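Local coordinates for putative hexose oxidase (Nonomuraea sp. ATCC 39727, PDB 5AWV), which probably uses covalently bound FAD to oxidise sugar groups of glycopeptide antibiotics, and is seen here with the FAD and teicoplanin components bound, at residues V185-Q190 with D510-F515; K82-R87 with V102-D107. All coordinates share one frame; numbering follows the deposited sequence.

Contact 1: V185-Q190 with D510-F515; sequences VVVNKQ and DPRNHF
Val-187 and Arg-512 bury the most surface here, and Val-187 parts its two methyls between the aliphatic shaft of Arg-512 and the ring of Phe-515. CG1, anti to the backbone N (chi1 173°), meets CD of Arg-512, the two side chains crossing at about a right angle; CG2 lies 3.9 Å from CE2 of Phe-515. The Arg-512 chain bends at CG-CD (chi3 71°), which brings the guanidinium beside loop 188-190. There NH1 donates to the carbonyl O of Lys-189 at 2.9 Å, with the acceptor nearly in the guanidinium plane and the N-H close to straight (160°). Pro-511 packs against the same loop, its CG 3.6 Å from the backbone N of Lys-189. A water fills the middle, giving protons to Val-187 O and to Asp-510 OD1, both at 2.7 Å, and accepting from Arg-512 N. Asp-510, also salt-bridged to Lys-506, uses its carboxylate syn sides to hold the following loop, OD1 taking His-514 N (3.0 Å) and OD2 taking Phe-515 N. Val-74 of helix 67-80 packs against Val-187 as well. The arrangement is a type I beta turn, Asp-510 to Asn-513, following helix 499-509 and docked on the end of strand 179-187, so that the C-terminal berberine-like region joins the FAD-binding fold.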
loop_
_atom_site.group_PDB
_atom_site.type_symbol
_atom_site.label_atom_id
_atom_site.label_comp_id
_atom_site.label_asym_id
_atom_site.label_seq_id
_atom_site.Cartn_x
_atom_site.Cartn_y
_atom_site.Cartn_z
ATOM N N VAL A 185 -3.367 -9.594 -15.969
ATOM C CA VAL A 185 -3.181 -9.458 -17.395
ATOM C C VAL A 185 -1.653 -9.459 -17.645
ATOM O O VAL A 185 -0.935 -8.588 -17.169
ATOM C CB VAL A 185 -3.853 -8.229 -17.954
ATOM C CG1 VAL A 185 -3.476 -7.959 -19.385
ATOM C CG2 VAL A 185 -5.360 -8.320 -17.791
ATOM N N VAL A 186 -1.185 -10.499 -18.310
ATOM C CA VAL A 186 0.211 -10.686 -18.650
ATOM C C VAL A 186 0.440 -10.637 -20.164
ATOM O O VAL A 186 -0.508 -10.807 -20.920
ATOM C CB VAL A 186 0.721 -12.065 -18.131
ATOM C CG1 VAL A 186 0.615 -12.119 -16.605
ATOM C CG2 VAL A 186 -0.034 -13.254 -18.777
ATOM N N VAL A 187 1.698 -10.491 -20.573
ATOM C CA VAL A 187 2.065 -10.369 -21.980
ATOM C C VAL A 187 2.975 -11.516 -22.323
ATOM O O VAL A 187 4.039 -11.655 -21.699
ATOM C CB VAL A 187 2.812 -9.087 -22.249
ATOM C CG1 VAL A 187 3.343 -9.047 -23.650
ATOM C CG2 VAL A 187 1.902 -7.877 -22.037
ATOM N N ASN A 188 2.602 -12.330 -23.336
ATOM C CA ASN A 188 3.453 -13.517 -23.673
ATOM C C ASN A 188 4.615 -13.156 -24.589
ATOM O O ASN A 188 4.783 -12.014 -24.973
ATOM C CB ASN A 188 2.593 -14.697 -24.258
ATOM C CG ASN A 188 1.953 -14.361 -25.585
ATOM O OD1 ASN A 188 2.267 -13.407 -26.254
ATOM N ND2 ASN A 188 1.004 -15.123 -25.911
ATOM N N LYS A 189 5.438 -14.135 -24.965
ATOM C CA LYS A 189 6.598 -13.816 -25.823
ATOM C C LYS A 189 6.193 -13.271 -27.172
ATOM O O LYS A 189 6.871 -12.403 -27.688
ATOM C CB LYS A 189 7.569 -15.010 -26.002
ATOM C CG LYS A 189 8.972 -14.447 -26.319
ATOM C CD LYS A 189 9.993 -15.393 -26.985
ATOM C CE LYS A 189 11.288 -15.568 -26.181
ATOM N NZ LYS A 189 11.026 -16.463 -25.016
ATOM N N GLN A 190 5.030 -13.670 -27.704
ATOM C CA GLN A 190 4.570 -13.084 -28.991
ATOM C C GLN A 190 3.950 -11.707 -28.842
ATOM O O GLN A 190 3.567 -11.108 -29.834
ATOM C CB GLN A 190 3.563 -13.989 -29.726
ATOM C CG GLN A 190 4.120 -15.369 -30.094
ATOM C CD GLN A 190 4.314 -16.260 -28.880
ATOM O OE1 GLN A 190 3.613 -16.113 -27.867
ATOM N NE2 GLN A 190 5.306 -17.138 -28.936
ATOM N N ASP A 510 6.421 -12.659 -17.820
ATOM C CA ASP A 510 6.715 -11.389 -18.543
ATOM C C ASP A 510 8.065 -11.529 -19.298
ATOM O O ASP A 510 9.050 -10.750 -19.070
ATOM C CB ASP A 510 6.756 -10.133 -17.598
ATOM C CG ASP A 510 6.988 -8.852 -18.323
ATOM O OD1 ASP A 510 6.700 -8.747 -19.538
ATOM O OD2 ASP A 510 7.463 -7.840 -17.735
ATOM N N PRO A 511 8.134 -12.513 -20.221
ATOM C CA PRO A 511 9.414 -12.769 -20.927
ATOM C C PRO A 511 9.928 -11.594 -21.710
ATOM O O PRO A 511 11.113 -11.472 -21.857
ATOM C CB PRO A 511 9.097 -13.991 -21.814
ATOM C CG PRO A 511 7.621 -13.856 -22.072
ATOM C CD PRO A 511 7.080 -13.429 -20.714
ATOM N N ARG A 512 9.095 -10.656 -22.094
ATOM C CA ARG A 512 9.598 -9.481 -22.781
ATOM C C ARG A 512 10.006 -8.329 -21.886
ATOM O O ARG A 512 10.496 -7.293 -22.397
ATOM C CB ARG A 512 8.601 -8.936 -23.812
ATOM C CG ARG A 512 8.232 -9.957 -24.870
ATOM C CD ARG A 512 6.848 -9.688 -25.446
ATOM N NE ARG A 512 6.932 -8.514 -26.261
ATOM C CZ ARG A 512 7.064 -8.477 -27.589
ATOM N NH1 ARG A 512 7.108 -9.573 -28.330
ATOM N NH2 ARG A 512 7.132 -7.312 -28.166
ATOM N N ASN A 513 9.853 -8.477 -20.574
ATOM C CA ASN A 513 10.178 -7.395 -19.685
ATOM C C ASN A 513 9.417 -6.115 -20.041
ATOM O O ASN A 513 9.942 -5.009 -20.094
ATOM C CB ASN A 513 11.697 -7.181 -19.613
ATOM C CG ASN A 513 12.120 -6.348 -18.397
ATOM O OD1 ASN A 513 13.045 -5.535 -18.453
ATOM N ND2 ASN A 513 11.395 -6.492 -17.368
ATOM N N HIS A 514 8.137 -6.268 -20.325
ATOM C CA HIS A 514 7.324 -5.087 -20.634
ATOM C C HIS A 514 6.916 -4.354 -19.356
ATOM O O HIS A 514 6.621 -3.183 -19.437
ATOM C CB HIS A 514 6.102 -5.505 -21.401
ATOM C CG HIS A 514 5.334 -4.377 -21.979
ATOM N ND1 HIS A 514 5.847 -3.546 -22.954
ATOM C CD2 HIS A 514 4.090 -3.922 -21.697
ATOM C CE1 HIS A 514 4.952 -2.618 -23.240
ATOM N NE2 HIS A 514 3.880 -2.824 -22.498
ATOM N N PHE A 515 6.888 -5.048 -18.222
ATOM C CA PHE A 515 6.582 -4.407 -16.915
ATOM C C PHE A 515 7.878 -4.205 -16.158
ATOM O O PHE A 515 8.481 -5.156 -15.732
ATOM C CB PHE A 515 5.576 -5.240 -16.174
ATOM C CG PHE A 515 4.309 -5.352 -16.918
ATOM C CD1 PHE A 515 3.396 -4.305 -16.869
ATOM C CD2 PHE A 515 4.058 -6.429 -17.788
ATOM C CE1 PHE A 515 2.237 -4.340 -17.613
ATOM C CE2 PHE A 515 2.864 -6.451 -18.534
ATOM C CZ PHE A 515 1.954 -5.410 -18.413
HETATM O O HOH W 1 6.384 -10.252 -21.744
#

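Contact 2: K82-R87 with V102-D107; sequences KRVAVR and VKVIID. With FAD (flavin-adenine dinucleotide), chain M.
Arg-87 and Ile-105 meet on one face of a pair of parallel strands, 84-87 and 104-107, and the arginine can be followed outward from there. Its CB lies 3.9 Å from CG2 of Ile-105. CG, anti to the backbone N (chi1 -156°), comes 3.5 Å from O2A of the FAD diphosphate. The chain then bends at CG-CD (chi3 -61°) and turns NE to a water lying in the guanidinium plane; the water accepts from NE and donates to OD2 of Asp-107 at 2.6 Å. This bridges the opposite charges, whose NE and OD2 are too far apart for a salt bridge. At the tip, NH2 passes CD1 of Ile-105 and bonds to Leu-45 O, while NH1 forms a salt bridge with Asp-98. Asp-107 is salt-bridged to Arg-48 and hydrogen-bonded to Ser-109; with Asp-98 pairing Arg-87, each of the two buried charges probably has an opposite one beside it. On the same face Ala-85 CB packs 3.9 Å from Val-102 CG1; on the other, Val-84 CG2 lies against Ile-106 CD1. Between the strands the parallel bonding includes Ala-85 N to Val-104 O and Arg-87 N to Ile-106 O. Arg-83 O takes two donors, Lys-103 N at 2.9 Å and Val-104 N at 3.0 Å. Val-86 O accepts from the FAD ribose hydroxyl O2B (2.7 Å), and Val-86 CG1 lies 3.5 Å from adenine C5A. Strand 84-87 is outermost, within this chain, in the mixed four-stranded sheet of the FAD-binding domain; strand 104-107 lies between it and strand 60-63, and helix 67-80 packs over the face bearing Val-84, Val-104 and Ile-106.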
loop_
_atom_site.group_PDB
_atom_site.type_symbol
_atom_site.label_atom_id
_atom_site.label_comp_id
_atom_site.label_asym_id
_atom_site.label_seq_id
_atom_site.Cartn_x
_atom_site.Cartn_y
_atom_site.Cartn_z
ATOM N N LYS A 82 5.279 1.531 -26.363
ATOM C CA LYS A 82 5.256 2.644 -25.399
ATOM C C LYS A 82 5.501 2.106 -23.941
ATOM O O LYS A 82 4.930 1.087 -23.534
ATOM C CB LYS A 82 3.957 3.436 -25.526
ATOM C CG LYS A 82 3.998 4.459 -26.669
ATOM C CD LYS A 82 2.703 5.289 -26.658
ATOM C CE LYS A 82 2.482 6.083 -27.952
ATOM N NZ LYS A 82 3.652 6.955 -28.205
ATOM N N ARG A 83 6.410 2.726 -23.213
ATOM C CA ARG A 83 6.706 2.312 -21.842
ATOM C C ARG A 83 5.474 2.579 -20.912
ATOM O O ARG A 83 4.907 3.657 -20.917
ATOM C CB ARG A 83 7.837 3.072 -21.296
ATOM C CG ARG A 83 8.105 2.669 -19.886
ATOM C CD ARG A 83 9.532 2.949 -19.572
ATOM N NE ARG A 83 9.739 2.845 -18.155
ATOM C CZ ARG A 83 10.895 3.034 -17.554
ATOM N NH1 ARG A 83 12.002 3.364 -18.263
ATOM N NH2 ARG A 83 10.929 2.923 -16.237
ATOM N N VAL A 84 5.023 1.551 -20.229
ATOM C CA VAL A 84 3.749 1.634 -19.508
ATOM C C VAL A 84 3.999 1.547 -17.990
ATOM O O VAL A 84 4.944 0.873 -17.570
ATOM C CB VAL A 84 2.786 0.535 -19.974
ATOM C CG1 VAL A 84 3.231 -0.862 -19.618
ATOM C CG2 VAL A 84 1.358 0.771 -19.503
ATOM N N ALA A 85 3.113 2.167 -17.193
ATOM C CA ALA A 85 3.066 1.927 -15.753
ATOM C C ALA A 85 1.586 1.972 -15.305
ATOM O O ALA A 85 0.796 2.723 -15.879
ATOM C CB ALA A 85 3.882 2.965 -15.039
ATOM N N VAL A 86 1.223 1.148 -14.339
ATOM C CA VAL A 86 -0.144 1.083 -13.807
ATOM C C VAL A 86 -0.177 2.023 -12.604
ATOM O O VAL A 86 0.800 2.131 -11.893
ATOM C CB VAL A 86 -0.532 -0.340 -13.317
ATOM C CG1 VAL A 86 -1.964 -0.352 -12.787
ATOM C CG2 VAL A 86 -0.281 -1.332 -14.435
ATOM N N ARG A 87 -1.257 2.781 -12.447
ATOM C CA ARG A 87 -1.503 3.480 -11.204
ATOM C C ARG A 87 -2.808 3.032 -10.580
ATOM O O ARG A 87 -3.823 3.072 -11.183
ATOM C CB ARG A 87 -1.528 4.976 -11.369
ATOM C CG ARG A 87 -1.199 5.690 -10.058
ATOM C CD ARG A 87 -1.665 7.061 -10.024
ATOM N NE ARG A 87 -1.142 8.017 -11.037
ATOM C CZ ARG A 87 -0.029 8.719 -11.036
ATOM N NH1 ARG A 87 0.911 8.551 -10.167
ATOM N NH2 ARG A 87 0.119 9.663 -11.996
ATOM N N VAL A 102 7.975 7.185 -18.716
ATOM C CA VAL A 102 6.711 6.485 -18.821
ATOM C C VAL A 102 5.876 7.216 -19.839
ATOM O O VAL A 102 5.566 8.410 -19.718
ATOM C CB VAL A 102 5.975 6.383 -17.429
ATOM C CG1 VAL A 102 4.571 5.900 -17.571
ATOM C CG2 VAL A 102 6.687 5.376 -16.538
ATOM N N LYS A 103 5.398 6.485 -20.822
ATOM C CA LYS A 103 4.587 7.128 -21.817
ATOM C C LYS A 103 3.115 6.864 -21.720
ATOM O O LYS A 103 2.321 7.620 -22.309
ATOM C CB LYS A 103 5.090 6.701 -23.206
ATOM C CG LYS A 103 6.523 7.090 -23.492
ATOM C CD LYS A 103 6.753 8.592 -23.547
ATOM C CE LYS A 103 8.246 8.900 -23.612
ATOM N NZ LYS A 103 8.394 10.372 -23.790
ATOM N N VAL A 104 2.736 5.751 -21.141
ATOM C CA VAL A 104 1.338 5.526 -20.888
ATOM C C VAL A 104 1.140 5.143 -19.441
ATOM O O VAL A 104 1.824 4.246 -18.943
ATOM C CB VAL A 104 0.845 4.396 -21.763
ATOM C CG1 VAL A 104 -0.582 4.102 -21.489
ATOM C CG2 VAL A 104 0.909 4.826 -23.249
ATOM N N ILE A 105 0.155 5.756 -18.789
ATOM C CA ILE A 105 -0.306 5.263 -17.478
ATOM C C ILE A 105 -1.624 4.541 -17.641
ATOM O O ILE A 105 -2.550 5.085 -18.232
ATOM C CB ILE A 105 -0.416 6.429 -16.469
ATOM C CG1 ILE A 105 0.951 7.015 -16.290
ATOM C CG2 ILE A 105 -0.986 5.915 -15.139
ATOM C CD1 ILE A 105 1.027 8.210 -15.387
ATOM N N ILE A 106 -1.706 3.276 -17.240
ATOM C CA ILE A 106 -2.971 2.637 -17.092
ATOM C C ILE A 106 -3.478 2.926 -15.642
ATOM O O ILE A 106 -2.936 2.407 -14.661
ATOM C CB ILE A 106 -2.913 1.141 -17.386
ATOM C CG1 ILE A 106 -2.410 0.954 -18.846
ATOM C CG2 ILE A 106 -4.267 0.515 -17.183
ATOM C CD1 ILE A 106 -2.187 -0.494 -19.249
ATOM N N ASP A 107 -4.553 3.700 -15.571
ATOM C CA ASP A 107 -5.073 4.212 -14.328
ATOM C C ASP A 107 -6.283 3.379 -13.940
ATOM O O ASP A 107 -7.229 3.260 -14.711
ATOM C CB ASP A 107 -5.415 5.694 -14.461
ATOM C CG ASP A 107 -5.839 6.325 -13.112
ATOM O OD1 ASP A 107 -6.728 5.735 -12.437
ATOM O OD2 ASP A 107 -5.225 7.346 -12.732
HETATM P PA FAD M . 0.793 3.086 -6.947
HETATM O O1A FAD M . 1.776 4.236 -6.892
HETATM O O2A FAD M . -0.461 3.201 -7.683
HETATM O O5B FAD M . 1.530 1.759 -7.392
HETATM C C5B FAD M . 2.784 1.289 -6.789
HETATM C C4B FAD M . 3.467 0.331 -7.714
HETATM O O4B FAD M . 2.695 -0.844 -7.988
HETATM C C3B FAD M . 3.857 0.883 -9.095
HETATM O O3B FAD M . 5.032 0.262 -9.672
HETATM C C2B FAD M . 2.613 0.528 -9.849
HETATM O O2B FAD M . 2.857 0.547 -11.216
HETATM C C1B FAD M . 2.252 -0.819 -9.316
HETATM N N9A FAD M . 0.839 -1.082 -9.454
HETATM C C8A FAD M . -0.220 -0.373 -9.043
HETATM N N7A FAD M . -1.385 -1.009 -9.298
HETATM C C5A FAD M . -1.083 -2.168 -9.868
HETATM C C6A FAD M . -1.855 -3.284 -10.454
HETATM N N6A FAD M . -3.182 -3.214 -10.418
HETATM N N1A FAD M . -1.142 -4.333 -10.963
HETATM C C2A FAD M . 0.223 -4.333 -10.994
HETATM N N3A FAD M . 1.002 -3.325 -10.516
HETATM C C4A FAD M . 0.373 -2.229 -10.003
HETATM N N1 FAD M . 2.437 0.265 3.401
HETATM C C2 FAD M . 2.175 -0.609 4.418
HETATM O O2 FAD M . 2.357 -1.834 4.231
HETATM N N3 FAD M . 1.697 -0.209 5.607
HETATM C C4 FAD M . 1.319 1.066 5.834
HETATM O O4 FAD M . 0.833 1.418 6.932
HETATM C C4X FAD M . 1.534 2.061 4.775
HETATM N N5 FAD M . 1.183 3.388 4.921
HETATM C C5X FAD M . 1.291 4.296 3.903
HETATM C C6 FAD M . 0.839 5.615 4.119
HETATM C C7 FAD M . 1.085 6.512 3.044
HETATM C C7M FAD M . 0.657 7.992 3.217
HETATM C C8 FAD M . 1.691 6.088 1.721
HETATM C C8M FAD M . 1.684 6.999 0.517
HETATM C C9 FAD M . 2.054 4.732 1.565
HETATM C C9A FAD M . 1.907 3.850 2.595
HETATM N N10 FAD M . 2.284 2.484 2.491
HETATM C C10 FAD M . 2.090 1.573 3.516
HETATM C "C1'" FAD M . 2.942 1.972 1.244
HETATM C "C2'" FAD M . 1.992 1.344 0.296
HETATM O "O2'" FAD M . 1.744 0.041 0.789
HETATM C "C3'" FAD M . 2.749 1.258 -0.976
HETATM O "O3'" FAD M . 3.101 2.604 -1.302
HETATM C "C4'" FAD M . 1.864 0.635 -2.090
HETATM O "O4'" FAD M . 2.752 0.137 -3.095
HETATM C "C5'" FAD M . 0.998 1.718 -2.682
HETATM O "O5'" FAD M . 0.073 1.155 -3.632
HETATM P P FAD M . -0.728 2.121 -4.575
HETATM O O1P FAD M . -1.663 1.361 -5.381
HETATM O O2P FAD M . -1.340 3.284 -3.844
HETATM O O3P FAD M . 0.495 2.784 -5.369
HETATM O O HOH W 2 -2.952 8.514 -13.289
#

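How the contacts relate
The two contacts lie on the same side of the chain's centre, about 15 Å apart between centres, and meet through the loop 510-515. His-514 of contact 1 brings NE2 to 3.5 Å from CG1 of Val-84 in contact 2, and CE1 of Phe-515 lies 4.1 Å from that same methyl. Helix 67-80 packs against both: Val-74 also reaches Ile-106, while its Thr-77 bonds to His-514 and packs on Val-84. Contact 2 touches FAD directly at the ribose, adenine and diphosphate; contact 1 stands farther back, the Phe-515 side chain being, between nearest atoms, about 7 Å from the cofactor and about 5 Å from the side chain of Val-86.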